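Local coordinates for acinetobacter secreted protease CpaA (Acinetobacter nosocomialis M2, PDB 6O38), which probably cleaves proteins as a secreted zinc metalloprotease, exported by type II secretion and held in complex with its chaperone CpaB, at residues Val402-Leu407 against Asn531-Ser536; Pro538-Pro543 against Asp556-Ile561; Gly523-Gly528 against Val547-Glu552. One frame throughout, in Å; residues are numbered along the deposited sequence.

Contact 1 (Val402-Leu407 against Asn531-Ser536); sequences VNLTNL and NINFYS
Helix 391-411, in the reprolysin-like metalloprotease part of the chain, meets the loop that follows the zinc-binding helix 496-504: Leu404, Thr405 and Leu407 face Asn533 and Tyr535. Leucine suits the two helix positions because its branched end can serve two neighbours at once, the amide of Asn533 and Phe144 of the chaperone CpaB, which packs on both leucines. In Leu404, CG stands anti to the backbone N (chi1 -178°), which carries CD1 out to 3.9 Å from Asn533 OD1, the two side chains running roughly at right angles. Leu407, one turn further on, has its CD2 4.1 Å from Asn533 ND2. The two ends of one amide are therefore each touched by a methyl group, and neither contact is polar.

Asn533 reaches the helix from the centre of an inverse gamma turn, a tight bend closed by a weak bond from Phe534 N to Ile532 O. The polar demand of its amide oxygen is met elsewhere, by Arg497 NH1. The Tyr535 side chain crosses that of Thr405 at a slant, and its OH comes to 3.9 Å from the CG2 methyl. The hydroxyl's hydrogen bond is to the carbonyl O of Arg497, while Thr405 OG1 turns back to Gly401 O in its own helix, a common bond for a helical threonine; the methyl is what meets Tyr535.

The chemistry is thus divided: methyl groups supply the packing across the interface, and Arg497, right beside zinc ligand His498, ties the polar ends of both loop residues to the active-site helix.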
loop_
_atom_site.group_PDB
_atom_site.type_symbol
_atom_site.label_atom_id
_atom_site.label_comp_id
_atom_site.label_asym_id
_atom_site.label_seq_id
_atom_site.Cartn_x
_atom_site.Cartn_y
_atom_site.Cartn_z
ATOM N N VAL A 402 -8.654 13.058 5.910
ATOM C CA VAL A 402 -9.798 12.302 6.410
ATOM C C VAL A 402 -9.914 10.967 5.684
ATOM O O VAL A 402 -10.125 9.920 6.307
ATOM C CB VAL A 402 -11.089 13.131 6.274
ATOM C CG1 VAL A 402 -12.292 12.323 6.736
ATOM C CG2 VAL A 402 -10.979 14.425 7.062
ATOM N N ASN A 403 -9.777 10.986 4.356
ATOM C CA ASN A 403 -9.902 9.758 3.576
ATOM C C ASN A 403 -8.819 8.751 3.944
ATOM O O ASN A 403 -9.078 7.543 4.003
ATOM C CB ASN A 403 -9.854 10.078 2.083
ATOM C CG ASN A 403 -11.055 10.876 1.620
ATOM O OD1 ASN A 403 -12.157 10.721 2.146
ATOM N ND2 ASN A 403 -10.848 11.739 0.632
ATOM N N LEU A 404 -7.598 9.228 4.192
ATOM C CA LEU A 404 -6.518 8.318 4.561
ATOM C C LEU A 404 -6.747 7.723 5.945
ATOM O O LEU A 404 -6.431 6.551 6.182
ATOM C CB LEU A 404 -5.175 9.044 4.501
ATOM C CG LEU A 404 -3.946 8.193 4.824
ATOM C CD1 LEU A 404 -3.757 7.113 3.774
ATOM C CD2 LEU A 404 -2.707 9.063 4.932
ATOM N N THR A 405 -7.292 8.514 6.871
ATOM C CA THR A 405 -7.610 7.991 8.196
ATOM C C THR A 405 -8.668 6.897 8.113
ATOM O O THR A 405 -8.534 5.838 8.736
ATOM C CB THR A 405 -8.076 9.123 9.112
ATOM O OG1 THR A 405 -7.099 10.170 9.114
ATOM C CG2 THR A 405 -8.263 8.612 10.533
ATOM N N ASN A 406 -9.734 7.140 7.346
ATOM C CA ASN A 406 -10.786 6.138 7.206
ATOM C C ASN A 406 -10.272 4.890 6.499
ATOM O O ASN A 406 -10.694 3.772 6.815
ATOM C CB ASN A 406 -11.982 6.726 6.458
ATOM C CG ASN A 406 -12.705 7.789 7.260
ATOM O OD1 ASN A 406 -12.636 7.810 8.489
ATOM N ND2 ASN A 406 -13.409 8.677 6.568
ATOM N N LEU A 407 -9.364 5.060 5.534
ATOM C CA LEU A 407 -8.766 3.903 4.878
ATOM C C LEU A 407 -7.894 3.113 5.847
ATOM O O LEU A 407 -7.930 1.876 5.858
ATOM C CB LEU A 407 -7.953 4.347 3.663
ATOM C CG LEU A 407 -7.151 3.248 2.962
ATOM C CD1 LEU A 407 -8.084 2.238 2.310
ATOM C CD2 LEU A 407 -6.196 3.839 1.939
ATOM N N ASN A 531 4.227 4.492 8.026
ATOM C CA ASN A 531 4.536 4.271 6.619
ATOM C C ASN A 531 3.728 3.145 5.984
ATOM O O ASN A 531 3.952 2.831 4.808
ATOM C CB ASN A 531 6.039 4.011 6.426
ATOM C CG ASN A 531 6.554 2.848 7.253
ATOM O OD1 ASN A 531 5.793 1.977 7.675
ATOM N ND2 ASN A 531 7.860 2.829 7.488
ATOM N N ILE A 532 2.798 2.530 6.716
ATOM C CA ILE A 532 1.841 1.590 6.149
ATOM C C ILE A 532 0.460 1.947 6.677
ATOM O O ILE A 532 0.318 2.548 7.746
ATOM C CB ILE A 532 2.185 0.115 6.467
ATOM C CG1 ILE A 532 2.152 -0.141 7.973
ATOM C CG2 ILE A 532 3.538 -0.268 5.879
ATOM C CD1 ILE A 532 2.355 -1.591 8.348
ATOM N N ASN A 533 -0.566 1.573 5.915
ATOM C CA ASN A 533 -1.937 2.002 6.195
ATOM C C ASN A 533 -2.609 1.065 7.202
ATOM O O ASN A 533 -3.602 0.397 6.912
ATOM C CB ASN A 533 -2.734 2.082 4.899
ATOM C CG ASN A 533 -2.101 3.010 3.882
ATOM O OD1 ASN A 533 -1.456 3.996 4.238
ATOM N ND2 ASN A 533 -2.277 2.694 2.604
ATOM N N PHE A 534 -2.049 1.030 8.410
ATOM C CA PHE A 534 -2.592 0.192 9.468
ATOM C C PHE A 534 -2.370 0.843 10.823
ATOM O O PHE A 534 -1.385 1.556 11.035
ATOM C CB PHE A 534 -1.957 -1.206 9.483
ATOM C CG PHE A 534 -2.264 -2.034 8.270
ATOM C CD1 PHE A 534 -3.442 -2.759 8.191
ATOM C CD2 PHE A 534 -1.366 -2.106 7.218
ATOM C CE1 PHE A 534 -3.725 -3.527 7.078
ATOM C CE2 PHE A 534 -1.643 -2.874 6.103
ATOM C CZ PHE A 534 -2.824 -3.585 6.033
ATOM N N TYR A 535 -3.305 0.596 11.736
ATOM C CA TYR A 535 -3.045 0.709 13.161
ATOM C C TYR A 535 -2.602 -0.653 13.680
ATOM O O TYR A 535 -2.986 -1.694 13.142
ATOM C CB TYR A 535 -4.284 1.189 13.918
ATOM C CG TYR A 535 -4.700 2.610 13.605
ATOM C CD1 TYR A 535 -4.031 3.691 14.166
ATOM C CD2 TYR A 535 -5.769 2.873 12.757
ATOM C CE1 TYR A 535 -4.409 4.990 13.886
ATOM C CE2 TYR A 535 -6.155 4.172 12.472
ATOM C CZ TYR A 535 -5.471 5.226 13.040
ATOM O OH TYR A 535 -5.847 6.520 12.761
ATOM N N SER A 536 -1.786 -0.645 14.730
ATOM C CA SER A 536 -1.158 -1.881 15.175
ATOM C C SER A 536 -2.185 -2.823 15.794
ATOM O O SER A 536 -3.112 -2.394 16.487
ATOM C CB SER A 536 -0.042 -1.588 16.178
ATOM O OG SER A 536 -0.561 -1.123 17.409
#

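Contact 2 (Pro538-Pro543 against Asp556-Ile561); sequences PYLYNP and DAVSVI
Pro538 lays the CD edge of its ring over the carboxylate of Asp556, crossing that side chain at about a right angle. CD lies 3.4 Å from Asp556 CG and 3.5 Å from both OD1 and OD2, almost straight above the middle of the carboxylate plane. Proline suits the place: it brings a compact, rigid patch of CH groups, and CD, bonded to the ring nitrogen, is slightly electron-poor and probably tolerates a negative group well. Its CG serves two neighbours, approaching Asp556 OD2 and also lying over the rim of one face of the Tyr539 ring, 4.0 Å above its plane.

Asp556 is the N-cap of helix 557-569. With CG anti to its own backbone N (chi1 -168°), the carboxylate folds back over the first turn, where OD1 accepts from Ser559 N at 3.3 Å. This donor comes from above the carboxylate plane, on the face opposite Pro538, so the flat group lies between a proline edge and a helix amide. Ser559 OG strengthens the same turn by donating to Asp556 O at 3.0 Å. Beside the cap, Leu540 CD1 and Val558 CG2 make a looser apolar contact of 4.5 Å, a natural role for branched aliphatic residues in a buried spot.

A buried carboxylate needs compensation. Here the N-H of Ser559 and the positive end of the helix dipole would be expected to favour its negative charge, while the face away from Ser559 N is covered by Pro538 CD.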
loop_
_atom_site.group_PDB
_atom_site.type_symbol
_atom_site.label_atom_id
_atom_site.label_comp_id
_atom_site.label_asym_id
_atom_site.label_seq_id
_atom_site.Cartn_x
_atom_site.Cartn_y
_atom_site.Cartn_z
ATOM N N PRO A 538 -2.303 -7.434 16.802
ATOM C CA PRO A 538 -1.759 -8.786 16.608
ATOM C C PRO A 538 -2.580 -9.650 15.667
ATOM O O PRO A 538 -2.236 -10.821 15.468
ATOM C CB PRO A 538 -1.759 -9.367 18.029
ATOM C CG PRO A 538 -2.848 -8.633 18.728
ATOM C CD PRO A 538 -2.855 -7.244 18.154
ATOM N N TYR A 539 -3.661 -9.126 15.095
ATOM C CA TYR A 539 -4.466 -9.858 14.128
ATOM C C TYR A 539 -4.302 -9.304 12.720
ATOM O O TYR A 539 -5.029 -9.714 11.808
ATOM C CB TYR A 539 -5.934 -9.835 14.554
ATOM C CG TYR A 539 -6.120 -10.195 16.010
ATOM C CD1 TYR A 539 -5.794 -11.460 16.479
ATOM C CD2 TYR A 539 -6.606 -9.264 16.920
ATOM C CE1 TYR A 539 -5.955 -11.793 17.812
ATOM C CE2 TYR A 539 -6.770 -9.588 18.256
ATOM C CZ TYR A 539 -6.443 -10.853 18.695
ATOM O OH TYR A 539 -6.603 -11.181 20.023
ATOM N N LEU A 540 -3.361 -8.383 12.525
ATOM C CA LEU A 540 -3.037 -7.821 11.224
ATOM C C LEU A 540 -1.618 -8.220 10.845
ATOM O O LEU A 540 -0.752 -8.388 11.709
ATOM C CB LEU A 540 -3.158 -6.296 11.234
ATOM C CG LEU A 540 -4.532 -5.725 11.579
ATOM C CD1 LEU A 540 -4.434 -4.221 11.721
ATOM C CD2 LEU A 540 -5.560 -6.107 10.526
ATOM N N TYR A 541 -1.384 -8.373 9.545
ATOM C CA TYR A 541 -0.090 -8.809 9.041
ATOM C C TYR A 541 0.350 -7.919 7.890
ATOM O O TYR A 541 -0.479 -7.444 7.107
ATOM C CB TYR A 541 -0.141 -10.276 8.595
ATOM C CG TYR A 541 -0.517 -11.226 9.709
ATOM C CD1 TYR A 541 -1.850 -11.478 10.013
ATOM C CD2 TYR A 541 0.458 -11.861 10.465
ATOM C CE1 TYR A 541 -2.198 -12.339 11.035
ATOM C CE2 TYR A 541 0.119 -12.724 11.489
ATOM C CZ TYR A 541 -1.211 -12.960 11.769
ATOM O OH TYR A 541 -1.555 -13.819 12.788
ATOM N N ASN A 542 1.657 -7.686 7.805
ATOM C CA ASN A 542 2.255 -6.946 6.705
ATOM C C ASN A 542 1.865 -7.590 5.376
ATOM O O ASN A 542 2.140 -8.782 5.169
ATOM C CB ASN A 542 3.775 -6.914 6.860
ATOM C CG ASN A 542 4.448 -5.951 5.894
ATOM O OD1 ASN A 542 4.193 -5.972 4.690
ATOM N ND2 ASN A 542 5.317 -5.098 6.426
ATOM N N PRO A 543 1.220 -6.852 4.467
ATOM C CA PRO A 543 0.711 -7.485 3.236
ATOM C C PRO A 543 1.784 -8.164 2.401
ATOM O O PRO A 543 1.547 -9.253 1.865
ATOM C CB PRO A 543 0.069 -6.308 2.489
ATOM C CG PRO A 543 -0.294 -5.337 3.566
ATOM C CD PRO A 543 0.815 -5.440 4.572
ATOM N N ASP A 556 -1.152 -3.329 20.832
ATOM C CA ASP A 556 -2.458 -3.520 20.193
ATOM C C ASP A 556 -3.180 -2.170 20.209
ATOM O O ASP A 556 -3.869 -1.831 21.173
ATOM C CB ASP A 556 -3.261 -4.600 20.905
ATOM C CG ASP A 556 -4.478 -5.043 20.116
ATOM O OD1 ASP A 556 -4.767 -4.440 19.060
ATOM O OD2 ASP A 556 -5.146 -6.005 20.552
ATOM N N ALA A 557 -3.022 -1.412 19.121
ATOM C CA ALA A 557 -3.680 -0.113 19.030
ATOM C C ALA A 557 -5.171 -0.262 18.748
ATOM O O ALA A 557 -5.984 0.514 19.263
ATOM C CB ALA A 557 -3.016 0.742 17.951
ATOM N N VAL A 558 -5.545 -1.247 17.928
ATOM C CA VAL A 558 -6.941 -1.403 17.528
ATOM C C VAL A 558 -7.817 -1.719 18.735
ATOM O O VAL A 558 -8.968 -1.273 18.819
ATOM C CB VAL A 558 -7.062 -2.483 16.436
ATOM C CG1 VAL A 558 -8.520 -2.728 16.077
ATOM C CG2 VAL A 558 -6.269 -2.076 15.202
ATOM N N SER A 559 -7.283 -2.478 19.697
ATOM C CA SER A 559 -8.068 -2.818 20.880
ATOM C C SER A 559 -8.372 -1.589 21.727
ATOM O O SER A 559 -9.442 -1.514 22.343
ATOM C CB SER A 559 -7.334 -3.867 21.715
ATOM O OG SER A 559 -6.181 -3.316 22.326
ATOM N N VAL A 560 -7.458 -0.621 21.768
ATOM C CA VAL A 560 -7.711 0.605 22.519
ATOM C C VAL A 560 -8.647 1.527 21.748
ATOM O O VAL A 560 -9.520 2.175 22.336
ATOM C CB VAL A 560 -6.378 1.295 22.864
ATOM C CG1 VAL A 560 -6.623 2.673 23.459
ATOM C CG2 VAL A 560 -5.576 0.435 23.828
ATOM N N ILE A 561 -8.485 1.599 20.425
ATOM C CA ILE A 561 -9.378 2.412 19.602
ATOM C C ILE A 561 -10.817 1.929 19.745
ATOM O O ILE A 561 -11.745 2.728 19.918
ATOM C CB ILE A 561 -8.924 2.394 18.132
ATOM C CG1 ILE A 561 -7.566 3.082 17.979
ATOM C CG2 ILE A 561 -9.963 3.056 17.243
ATOM C CD1 ILE A 561 -7.032 3.058 16.562
#

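Contact 3 (Gly523-Gly528 against Val547-Glu552); sequences GSTAMG and VRLGEE
The CA atoms nearest each other across the segments are those of Thr525 and Leu549, 7.4 Å apart, a spacing bridged by side chains. Thr525 CG2 lies 4.2 Å from Leu549 CB. Threonine fits because it shows two faces: the methyl meets Leu549, while OG1 bonds to Phe518 N. Leu549, at the centre of an inverse gamma turn, points its CB toward Thr525, while its CD2 lies 4.5 Å from Gly523 O. Glycines suit both loops; Gly523 (phi 141°) and Gly550 (phi 156°) take backbone angles at which a CB would crowd the preceding carbonyl oxygen.

Beyond Thr525 the chain turns sharply, Gly528 N bonding to Thr525 O at 3.0 Å. With Met527, modelled as selenomethionine, following the zinc-binding helix, this is consistent with the Met-turn of metzincin proteases. Both segments belong to the long irregular region between helix 496-504 and helix 557-569: Ala526 O bonds to zinc ligand His498 on the former helix, whereas Arg548, on the far segment, forms a salt bridge with Asp274, just past strand 266-272.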
loop_
_atom_site.group_PDB
_atom_site.type_symbol
_atom_site.label_atom_id
_atom_site.label_comp_id
_atom_site.label_asym_id
_atom_site.label_seq_id
_atom_site.Cartn_x
_atom_site.Cartn_y
_atom_site.Cartn_z
ATOM N N GLY A 523 8.032 -2.071 7.621
ATOM C CA GLY A 523 6.746 -1.405 7.654
ATOM C C GLY A 523 6.276 -1.130 9.066
ATOM O O GLY A 523 6.241 -2.034 9.905
ATOM N N SER A 524 5.906 0.118 9.338
ATOM C CA SER A 524 5.529 0.557 10.673
ATOM C C SER A 524 4.128 1.150 10.655
ATOM O O SER A 524 3.765 1.879 9.727
ATOM C CB SER A 524 6.526 1.586 11.207
ATOM O OG SER A 524 7.824 1.029 11.318
ATOM N N THR A 525 3.352 0.854 11.695
ATOM C CA THR A 525 1.977 1.325 11.769
ATOM C C THR A 525 1.947 2.831 12.029
ATOM O O THR A 525 2.981 3.493 12.161
ATOM C CB THR A 525 1.210 0.564 12.850
ATOM O OG1 THR A 525 1.770 0.855 14.136
ATOM C CG2 THR A 525 1.283 -0.934 12.594
ATOM N N ALA A 526 0.729 3.374 12.108
ATOM C CA ALA A 526 0.554 4.824 12.149
ATOM C C ALA A 526 1.227 5.446 13.368
ATOM O O ALA A 526 1.825 6.525 13.270
ATOM C CB ALA A 526 -0.935 5.167 12.121
HETATM N N MSE A 527 1.142 4.792 14.522
HETATM C CA MSE A 527 1.732 5.340 15.740
HETATM C C MSE A 527 3.207 4.981 15.889
HETATM O O MSE A 527 3.903 5.536 16.740
HETATM C CB MSE A 527 0.967 4.858 16.974
HETATM C CG MSE A 527 -0.499 5.225 16.986
HETATM SE SE MSE A 527 -0.793 7.125 16.698
HETATM C CE MSE A 527 -1.822 6.979 15.063
ATOM N N GLY A 528 3.683 4.053 15.064
ATOM C CA GLY A 528 5.041 3.563 15.210
ATOM C C GLY A 528 5.953 3.851 14.036
ATOM O O GLY A 528 6.946 3.148 13.835
ATOM N N VAL A 547 4.878 -9.934 8.294
ATOM C CA VAL A 547 5.195 -9.631 9.683
ATOM C C VAL A 547 3.921 -9.255 10.425
ATOM O O VAL A 547 3.138 -8.413 9.965
ATOM C CB VAL A 547 6.240 -8.508 9.763
ATOM C CG1 VAL A 547 6.508 -8.129 11.212
ATOM C CG2 VAL A 547 7.526 -8.930 9.069
ATOM N N ARG A 548 3.700 -9.888 11.573
ATOM C CA ARG A 548 2.556 -9.549 12.409
ATOM C C ARG A 548 2.715 -8.143 12.978
ATOM O O ARG A 548 3.749 -7.809 13.563
ATOM C CB ARG A 548 2.395 -10.576 13.527
ATOM C CG ARG A 548 1.412 -10.172 14.606
ATOM C CD ARG A 548 0.773 -11.392 15.242
ATOM N NE ARG A 548 1.745 -12.412 15.614
ATOM C CZ ARG A 548 1.489 -13.715 15.607
ATOM N NH1 ARG A 548 0.290 -14.154 15.245
ATOM N NH2 ARG A 548 2.428 -14.581 15.960
ATOM N N LEU A 549 1.685 -7.320 12.803
ATOM C CA LEU A 549 1.740 -5.902 13.155
ATOM C C LEU A 549 1.290 -5.649 14.591
ATOM O O LEU A 549 0.413 -4.827 14.851
ATOM C CB LEU A 549 0.896 -5.101 12.171
ATOM C CG LEU A 549 1.313 -5.181 10.701
ATOM C CD1 LEU A 549 0.394 -4.334 9.837
ATOM C CD2 LEU A 549 2.761 -4.750 10.532
ATOM N N GLY A 550 1.894 -6.349 15.540
ATOM C CA GLY A 550 1.523 -6.196 16.930
ATOM C C GLY A 550 1.882 -7.434 17.728
ATOM O O GLY A 550 2.580 -8.329 17.250
ATOM N N GLU A 551 1.380 -7.458 18.962
ATOM C CA GLU A 551 1.677 -8.537 19.896
ATOM C C GLU A 551 0.568 -8.597 20.935
ATOM O O GLU A 551 0.182 -7.561 21.485
ATOM C CB GLU A 551 3.040 -8.319 20.562
ATOM C CG GLU A 551 3.490 -9.456 21.463
ATOM C CD GLU A 551 4.948 -9.338 21.859
ATOM O OE1 GLU A 551 5.579 -8.315 21.515
ATOM O OE2 GLU A 551 5.465 -10.267 22.515
ATOM N N GLU A 552 0.056 -9.800 21.194
ATOM C CA GLU A 552 -1.060 -9.966 22.119
ATOM C C GLU A 552 -0.705 -9.460 23.514
ATOM O O GLU A 552 0.204 -9.986 24.166
ATOM C CB GLU A 552 -1.488 -11.433 22.187
ATOM C CG GLU A 552 -2.112 -11.994 20.906
ATOM C CD GLU A 552 -1.093 -12.394 19.859
ATOM O OE1 GLU A 552 0.111 -12.130 20.059
ATOM O OE2 GLU A 552 -1.501 -12.982 18.834
#

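All three contacts lie in and around the long loop between helices 496-504 and 557-569, and hydrogen bonds, mostly of the backbone, join them. Segment 531-536 is the common neighbour: Phe534 O lies 3.0 Å from Ala526 N of contact 3, while Ser536 OG is 3.0 Å from Ala557 N of contact 2, both probable hydrogen bonds. Contacts 2 and 3 have the closest centres, 7 Å apart, and Leu540 O is 2.9 Å from Leu549 N. The centre of contact 1 is 12 Å from each of theirs. The Tyr535 and Thr525 side chains lie about 11 Å from the zinc, too far to touch it; the link is Arg497 and Ala526 O, the latter bonded to His498.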